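Local coordinates for phosphoacetylglucosamine mutase (Aspergillus lentulus, PDB 5O9X), which catalyses the interconversion of N-acetylglucosamine 6-phosphate and N-acetylglucosamine 1-phosphate, at residues R505-G508 and T509-A512; A473-A476 and E477-L480; G258-Y261 and V262-Q266. The protein carries 1 engineered substitution. All blocks are in the same frame, centred on the assembly; numbering follows the deposited sequence.

Interaction 1 (R505-G508 and T509-A512); sequences RASG and TEDA. With G16 (1,6-di-O-phosphono-alpha-D-glucopyranose), chain B.
The phosphate-binding loop of the C-terminal domain doubles back where Ser507 meets Thr509, Glu510 and Ala512, just past the end of strand 501-506. Ser507 N donates to Ala512 O (2.9 Å) and closes the mouth of the loop. Inside, Ser507 OG, swung opposite its own backbone N at a chi1 of 170°, accepts from Thr509 N (3.0 Å) and from Glu510 N (3.0 Å), the first of these bonds making an ST turn. A small hydroxyl suits the place because it also donates: Ser507 OG lies 2.6 Å from O2P of the bound glucose 1,6-bisphosphate, on the phosphate carried by O6. Thr509 OG1 donates to the same O2P, also at 2.6 Å, while Thr509 CG2 lies against the sugar's ring oxygen. Gly508 adds a backbone N-H to O3P at 2.8 Å. Arg505 meets the phosphate in the plane of its guanidinium, end-on through two nitrogens: NH1 reaches O1P at 2.8 Å and NH2 reaches O3P at 2.9 Å, both nearly straight. Glu477 and Tyr339 help fix that guanidinium, and Glu510, its chain directed away from the loop, binds His70, Arg462 and Arg514. Backbone N-H, hydroxyls and an arginine converging on all three terminal phosphate oxygens are the hallmark of the phosphate-binding loop in the phosphohexomutase family.

Interaction 2 (A473-A476 and E477-L480); sequences AYDA and ERKL
Tyr474 and Lys479 pair across a tight antiparallel hairpin, whose type I' turn runs from Asp475 to Arg478 and has Ala476 and Glu477 in left-handed backbone conformations. The strands pair out of step at the turn: Arg478 and Lys479 share the single partner Tyr474, which makes a classic beta bulge, and two backbone bonds link Tyr474 to Lys479. The packing is tight at the tyrosine: its ring lies over the start of the lysine chain, with Lys479 CB 3.9 Å from the ring centroid and 29° off the normal, a CH-pi contact that a long aliphatic stem is well made to offer. On the other face of the hairpin Ala473 CB rests on Leu480 CD2 (4.1 Å), a small residue beside a branched one. Asp475 O is held by two donors from opposite faces of its plane, Arg478 N and Arg478 NE, the latter at 2.9 Å. The bend at chi3 (-73°) brings the guanidinium back side-on, so that Arg478 NH2 also bridges Asp475 OD1 at 3.0 Å, with the two flat groups turned 60° apart. The outer rim is looser. Lys479 NZ makes a long, weak salt bridge to Asp475 OD2 (3.4 Å), supplemented by a water that donates to Asp475 OD2 at 2.7 Å; a second water joins Tyr474 OH to Leu480 O (2.7 Å from the latter). Leu480 is buried against Leu486 and Ile490 of helix 486-495, while the turn points at the neighbouring domain: Ala476 and Arg478 touch Cys358 of strand 356-359, and Glu477 reaches Thr361 N just beyond that strand.

Interaction 3 (G258-Y261 and V262-Q266); sequences GADY and VKTKQ
Gly258 occupies the N-cap position of the short helix 259-265, and the regular i to i+4 bonds begin at once with Val262 N to Gly258 O (3.2 Å) and Lys263 N to Ala259 O (3.0 Å). Gly258 has a positive phi of 100°, where a CB would collide with the preceding carbonyl oxygen, so glycine is the natural residue. At the next carbonyl, Asp260 O takes two donors from Thr264, approaching from opposite faces of its plane: the backbone N at 2.9 Å and OG1 at 2.7 Å. With chi1 at 52°, Thr264 OG1 sits between its backbone N and carbonyl carbon, directed back down the helix, so this hydroxyl is satisfied within it; the methyl CG2 meanwhile touches Asp260 OD1 at 3.5 Å. Tyr261 and Lys265 form the next step: Lys265 CG lies squarely over the ring, 3.9 Å from its centroid and 12° off the normal, aliphatic carbon on aromatic face. The compact, branched Val262 plugs the helix into the sheet, against Leu291 and Tyr293 of strand 290-295 and Phe301 and Leu303 of strand 301-304, and Lys263 bridges to Asp305 just past the latter strand.

Interactions 1 and 2 belong to one C-terminal domain, with centres about 14 Å apart, and are joined by the salt bridge from Arg505 NE to Glu477 OE2 (3.2 Å). The hairpin therefore acts in the second shell: the side chain of Glu477, about 7 Å from the bound bisphosphate, helps position the arginine whose guanidinium edge meets the phosphate in interaction 1. Interaction 3 comes from another domain, its centre about 17 Å from that of interaction 1 and about 24 Å from that of interaction 2. It nevertheless borders the same cleft, with the side chain of Asp260 about 7 Å from the ligand. His70, itself bonded to the bisphosphate, touches Asp260 and binds Glu510, thus linking interactions 1 and 3.

Interaction 1 (R505-G508 and T509-A512)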
loop_
_atom_site.group_PDB
_atom_site.type_symbol
_atom_site.label_atom_id
_atom_site.label_comp_id
_atom_site.label_asym_id
_atom_site.label_seq_id
_atom_site.Cartn_x
_atom_site.Cartn_y
_atom_site.Cartn_z
ATOM N N ARG A 505 13.316 9.607 -10.333
ATOM C CA ARG A 505 13.910 9.010 -9.128
ATOM C C ARG A 505 13.962 7.511 -9.408
ATOM O O ARG A 505 13.140 6.963 -10.196
ATOM C CB ARG A 505 13.106 9.212 -7.844
ATOM C CG ARG A 505 11.595 8.887 -7.998
ATOM C CD ARG A 505 10.831 8.950 -6.645
ATOM N NE ARG A 505 11.090 7.764 -5.808
ATOM C CZ ARG A 505 10.523 6.548 -5.987
ATOM N NH1 ARG A 505 9.704 6.275 -7.021
ATOM N NH2 ARG A 505 10.805 5.575 -5.137
ATOM N N ALA A 506 14.930 6.877 -8.769
ATOM C CA ALA A 506 15.116 5.398 -8.852
ATOM C C ALA A 506 13.917 4.752 -8.154
ATOM O O ALA A 506 13.444 5.201 -7.065
ATOM C CB ALA A 506 16.409 4.991 -8.100
ATOM N N SER A 507 13.376 3.720 -8.814
ATOM C CA SER A 507 12.411 2.849 -8.165
ATOM C C SER A 507 13.136 2.008 -7.113
ATOM O O SER A 507 14.298 1.587 -7.350
ATOM C CB SER A 507 11.776 1.914 -9.256
ATOM O OG SER A 507 11.002 0.891 -8.616
ATOM N N GLY A 508 12.433 1.719 -6.007
ATOM C CA GLY A 508 12.853 0.746 -4.967
ATOM C C GLY A 508 12.067 -0.522 -5.016
ATOM O O GLY A 508 12.108 -1.323 -4.022
ATOM N N THR A 509 11.305 -0.753 -6.113
ATOM C CA THR A 509 10.578 -2.046 -6.252
ATOM C C THR A 509 10.971 -2.799 -7.556
ATOM O O THR A 509 10.701 -4.005 -7.679
ATOM C CB THR A 509 9.032 -1.912 -6.227
ATOM O OG1 THR A 509 8.589 -1.115 -7.352
ATOM C CG2 THR A 509 8.519 -1.297 -4.928
ATOM N N GLU A 510 11.505 -2.065 -8.555
ATOM C CA GLU A 510 11.898 -2.559 -9.842
ATOM C C GLU A 510 13.207 -1.913 -10.239
ATOM O O GLU A 510 13.539 -0.826 -9.743
ATOM C CB GLU A 510 10.869 -2.091 -10.904
ATOM C CG GLU A 510 9.512 -2.668 -10.670
ATOM C CD GLU A 510 8.542 -2.085 -11.688
ATOM O OE1 GLU A 510 7.502 -1.441 -11.327
ATOM O OE2 GLU A 510 8.904 -2.265 -12.850
ATOM N N ASP A 511 13.936 -2.575 -11.148
ATOM C CA ASP A 511 15.135 -2.001 -11.694
ATOM C C ASP A 511 14.821 -0.957 -12.818
ATOM O O ASP A 511 14.886 -1.236 -14.038
ATOM C CB ASP A 511 16.027 -3.121 -12.245
ATOM C CG ASP A 511 17.438 -2.607 -12.572
ATOM O OD1 ASP A 511 17.739 -1.417 -12.297
ATOM O OD2 ASP A 511 18.234 -3.386 -13.105
ATOM N N ALA A 512 14.413 0.250 -12.428
ATOM C CA ALA A 512 14.172 1.322 -13.376
ATOM C C ALA A 512 14.296 2.651 -12.648
ATOM O O ALA A 512 14.303 2.688 -11.398
ATOM C CB ALA A 512 12.745 1.222 -13.896
HETATM C C1 G16 B . 5.169 -0.330 -3.287
HETATM C C2 G16 B . 5.041 0.583 -2.072
HETATM C C3 G16 B . 4.370 1.932 -2.485
HETATM C C4 G16 B . 5.077 2.655 -3.618
HETATM C C5 G16 B . 5.167 1.698 -4.799
HETATM C C6 G16 B . 6.090 2.147 -5.908
HETATM O O1 G16 B . 3.859 -0.639 -3.774
HETATM O O2 G16 B . 4.327 -0.023 -0.950
HETATM O O3 G16 B . 4.240 2.679 -1.341
HETATM O O4 G16 B . 4.386 3.885 -4.111
HETATM O O5 G16 B . 5.817 0.457 -4.433
HETATM O O6 G16 B . 7.455 2.294 -5.309
HETATM P P G16 B . 8.695 2.663 -6.288
HETATM O O1P G16 B . 8.308 3.900 -7.130
HETATM O O2P G16 B . 8.913 1.466 -7.245
HETATM O O3P G16 B . 9.962 2.819 -5.419
HETATM P "P'" G16 B . 3.285 -2.171 -3.872
HETATM O O1X G16 B . 3.853 -2.966 -2.665
HETATM O O2X G16 B . 3.913 -2.809 -5.152
HETATM O O3X G16 B . 1.810 -2.103 -4.069
#

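Interaction 2 (A473-A476 and E477-L480)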
loop_
_atom_site.group_PDB
_atom_site.type_symbol
_atom_site.label_atom_id
_atom_site.label_comp_id
_atom_site.label_asym_id
_atom_site.label_seq_id
_atom_site.Cartn_x
_atom_site.Cartn_y
_atom_site.Cartn_z
ATOM N N ALA A 473 18.027 11.153 -4.836
ATOM C CA ALA A 473 17.075 12.241 -4.767
ATOM C C ALA A 473 16.881 12.819 -3.357
ATOM O O ALA A 473 17.097 12.133 -2.373
ATOM C CB ALA A 473 15.723 11.774 -5.359
ATOM N N TYR A 474 16.367 14.033 -3.274
ATOM C CA TYR A 474 16.094 14.661 -1.955
ATOM C C TYR A 474 14.874 15.607 -2.079
ATOM O O TYR A 474 14.315 15.747 -3.193
ATOM C CB TYR A 474 17.383 15.366 -1.397
ATOM C CG TYR A 474 17.738 16.546 -2.296
ATOM C CD1 TYR A 474 17.247 17.837 -1.979
ATOM C CD2 TYR A 474 18.512 16.377 -3.472
ATOM C CE1 TYR A 474 17.512 18.957 -2.788
ATOM C CE2 TYR A 474 18.750 17.476 -4.317
ATOM C CZ TYR A 474 18.244 18.731 -3.968
ATOM O OH TYR A 474 18.530 19.797 -4.789
ATOM N N ASP A 475 14.406 16.175 -0.935
ATOM C CA ASP A 475 13.261 17.097 -0.882
ATOM C C ASP A 475 11.990 16.338 -1.274
ATOM O O ASP A 475 11.336 16.647 -2.298
ATOM C CB ASP A 475 13.546 18.362 -1.747
ATOM C CG ASP A 475 12.424 19.404 -1.655
ATOM O OD1 ASP A 475 11.559 19.313 -0.770
ATOM O OD2 ASP A 475 12.299 20.190 -2.597
ATOM N N ALA A 476 11.667 15.320 -0.467
ATOM C CA ALA A 476 10.546 14.403 -0.782
ATOM C C ALA A 476 10.760 13.841 -2.203
ATOM O O ALA A 476 9.828 13.651 -3.016
ATOM C CB ALA A 476 9.151 15.103 -0.556
ATOM N N GLU A 477 12.041 13.525 -2.464
ATOM C CA GLU A 477 12.517 12.952 -3.706
ATOM C C GLU A 477 12.222 13.810 -4.984
ATOM O O GLU A 477 12.189 13.279 -6.087
ATOM C CB GLU A 477 12.046 11.483 -3.834
ATOM C CG GLU A 477 12.561 10.596 -2.668
ATOM C CD GLU A 477 11.918 9.231 -2.742
ATOM O OE1 GLU A 477 10.660 9.181 -2.723
ATOM O OE2 GLU A 477 12.615 8.262 -3.056
ATOM N N ARG A 478 11.968 15.112 -4.830
ATOM C CA ARG A 478 11.571 15.979 -5.956
ATOM C C ARG A 478 12.789 16.549 -6.738
ATOM O O ARG A 478 12.610 17.147 -7.797
ATOM C CB ARG A 478 10.588 17.120 -5.536
ATOM C CG ARG A 478 9.278 16.518 -5.013
ATOM C CD ARG A 478 8.346 17.558 -4.371
ATOM N NE ARG A 478 8.870 17.974 -3.049
ATOM C CZ ARG A 478 8.139 18.772 -2.253
ATOM N NH1 ARG A 478 6.920 19.151 -2.649
ATOM N NH2 ARG A 478 8.608 19.156 -1.083
ATOM N N LYS A 479 14.001 16.365 -6.206
ATOM C CA LYS A 479 15.225 16.869 -6.896
ATOM C C LYS A 479 16.275 15.779 -6.864
ATOM O O LYS A 479 16.363 15.085 -5.863
ATOM C CB LYS A 479 15.716 18.159 -6.191
ATOM C CG LYS A 479 14.711 19.338 -6.360
ATOM C CD LYS A 479 15.140 20.428 -5.357
ATOM C CE LYS A 479 14.467 21.786 -5.562
ATOM N NZ LYS A 479 12.978 21.633 -5.549
ATOM N N LEU A 480 17.094 15.702 -7.926
ATOM C CA LEU A 480 18.261 14.798 -7.990
ATOM C C LEU A 480 19.535 15.504 -7.525
ATOM O O LEU A 480 19.892 16.609 -8.026
ATOM C CB LEU A 480 18.446 14.269 -9.422
ATOM C CG LEU A 480 17.383 13.226 -9.737
ATOM C CD1 LEU A 480 17.405 12.996 -11.247
ATOM C CD2 LEU A 480 17.591 11.916 -8.966
HETATM O O HOH W 1 19.805 19.147 -7.266
HETATM O O HOH W 2 10.149 21.250 -3.932
#

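Interaction 3 (G258-Y261 and V262-Q266)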
loop_
_atom_site.group_PDB
_atom_site.type_symbol
_atom_site.label_atom_id
_atom_site.label_comp_id
_atom_site.label_asym_id
_atom_site.label_seq_id
_atom_site.Cartn_x
_atom_site.Cartn_y
_atom_site.Cartn_z
ATOM N N GLY A 258 -5.470 -4.547 -13.603
ATOM C CA GLY A 258 -4.942 -4.257 -12.235
ATOM C C GLY A 258 -4.679 -2.730 -12.147
ATOM O O GLY A 258 -4.497 -2.064 -13.150
ATOM N N ALA A 259 -4.591 -2.222 -10.924
ATOM C CA ALA A 259 -4.517 -0.744 -10.655
ATOM C C ALA A 259 -3.256 -0.237 -11.286
ATOM O O ALA A 259 -3.214 0.871 -11.709
ATOM C CB ALA A 259 -4.444 -0.494 -9.136
ATOM N N ASP A 260 -2.166 -1.008 -11.261
ATOM C CA ASP A 260 -0.894 -0.409 -11.805
ATOM C C ASP A 260 -0.939 -0.188 -13.348
ATOM O O ASP A 260 -0.547 0.842 -13.904
ATOM C CB ASP A 260 0.312 -1.319 -11.455
ATOM C CG ASP A 260 1.600 -0.725 -11.995
ATOM O OD1 ASP A 260 1.973 0.393 -11.541
ATOM O OD2 ASP A 260 2.199 -1.337 -12.940
ATOM N N TYR A 261 -1.565 -1.149 -14.050
ATOM C CA TYR A 261 -1.803 -1.004 -15.466
ATOM C C TYR A 261 -2.689 0.264 -15.714
ATOM O O TYR A 261 -2.349 1.115 -16.559
ATOM C CB TYR A 261 -2.484 -2.296 -16.055
ATOM C CG TYR A 261 -2.834 -2.115 -17.558
ATOM C CD1 TYR A 261 -1.954 -2.594 -18.572
ATOM C CD2 TYR A 261 -4.009 -1.489 -17.942
ATOM C CE1 TYR A 261 -2.243 -2.460 -19.942
ATOM C CE2 TYR A 261 -4.279 -1.282 -19.294
ATOM C CZ TYR A 261 -3.396 -1.809 -20.272
ATOM O OH TYR A 261 -3.713 -1.610 -21.590
ATOM N N VAL A 262 -3.813 0.394 -15.002
ATOM C CA VAL A 262 -4.739 1.487 -15.263
ATOM C C VAL A 262 -4.057 2.845 -15.001
ATOM O O VAL A 262 -4.180 3.793 -15.786
ATOM C CB VAL A 262 -6.008 1.273 -14.425
ATOM C CG1 VAL A 262 -6.964 2.476 -14.534
ATOM C CG2 VAL A 262 -6.795 0.047 -14.993
ATOM N N LYS A 263 -3.395 2.949 -13.852
ATOM C CA LYS A 263 -2.735 4.212 -13.491
ATOM C C LYS A 263 -1.570 4.595 -14.439
ATOM O O LYS A 263 -1.458 5.781 -14.804
ATOM C CB LYS A 263 -2.251 4.067 -12.050
ATOM C CG LYS A 263 -1.380 5.280 -11.554
ATOM C CD LYS A 263 -2.170 6.606 -11.430
ATOM C CE LYS A 263 -1.250 7.767 -11.081
ATOM N NZ LYS A 263 -1.992 9.075 -11.233
ATOM N N THR A 264 -0.698 3.633 -14.820
ATOM C CA THR A 264 0.489 3.982 -15.633
ATOM C C THR A 264 0.071 4.205 -17.079
ATOM O O THR A 264 0.616 5.075 -17.729
ATOM C CB THR A 264 1.587 2.854 -15.595
ATOM O OG1 THR A 264 1.002 1.585 -15.932
ATOM C CG2 THR A 264 2.138 2.762 -14.156
ATOM N N LYS A 265 -0.887 3.427 -17.586
ATOM C CA LYS A 265 -1.333 3.613 -18.975
ATOM C C LYS A 265 -2.475 4.608 -19.139
ATOM O O LYS A 265 -2.794 5.012 -20.292
ATOM C CB LYS A 265 -1.801 2.256 -19.569
ATOM C CG LYS A 265 -0.782 1.101 -19.533
ATOM C CD LYS A 265 0.280 1.348 -20.572
ATOM C CE LYS A 265 1.322 0.210 -20.688
ATOM N NZ LYS A 265 1.136 -0.281 -22.090
ATOM N N GLN A 266 -3.142 4.985 -18.032
ATOM C CA GLN A 266 -4.306 5.907 -18.086
ATOM C C GLN A 266 -5.380 5.454 -19.087
ATOM O O GLN A 266 -5.784 6.222 -19.990
ATOM C CB GLN A 266 -3.900 7.379 -18.359
ATOM C CG GLN A 266 -2.975 7.911 -17.235
ATOM C CD GLN A 266 -2.667 9.425 -17.294
ATOM O OE1 GLN A 266 -3.276 10.163 -18.031
ATOM N NE2 GLN A 266 -1.735 9.885 -16.468
#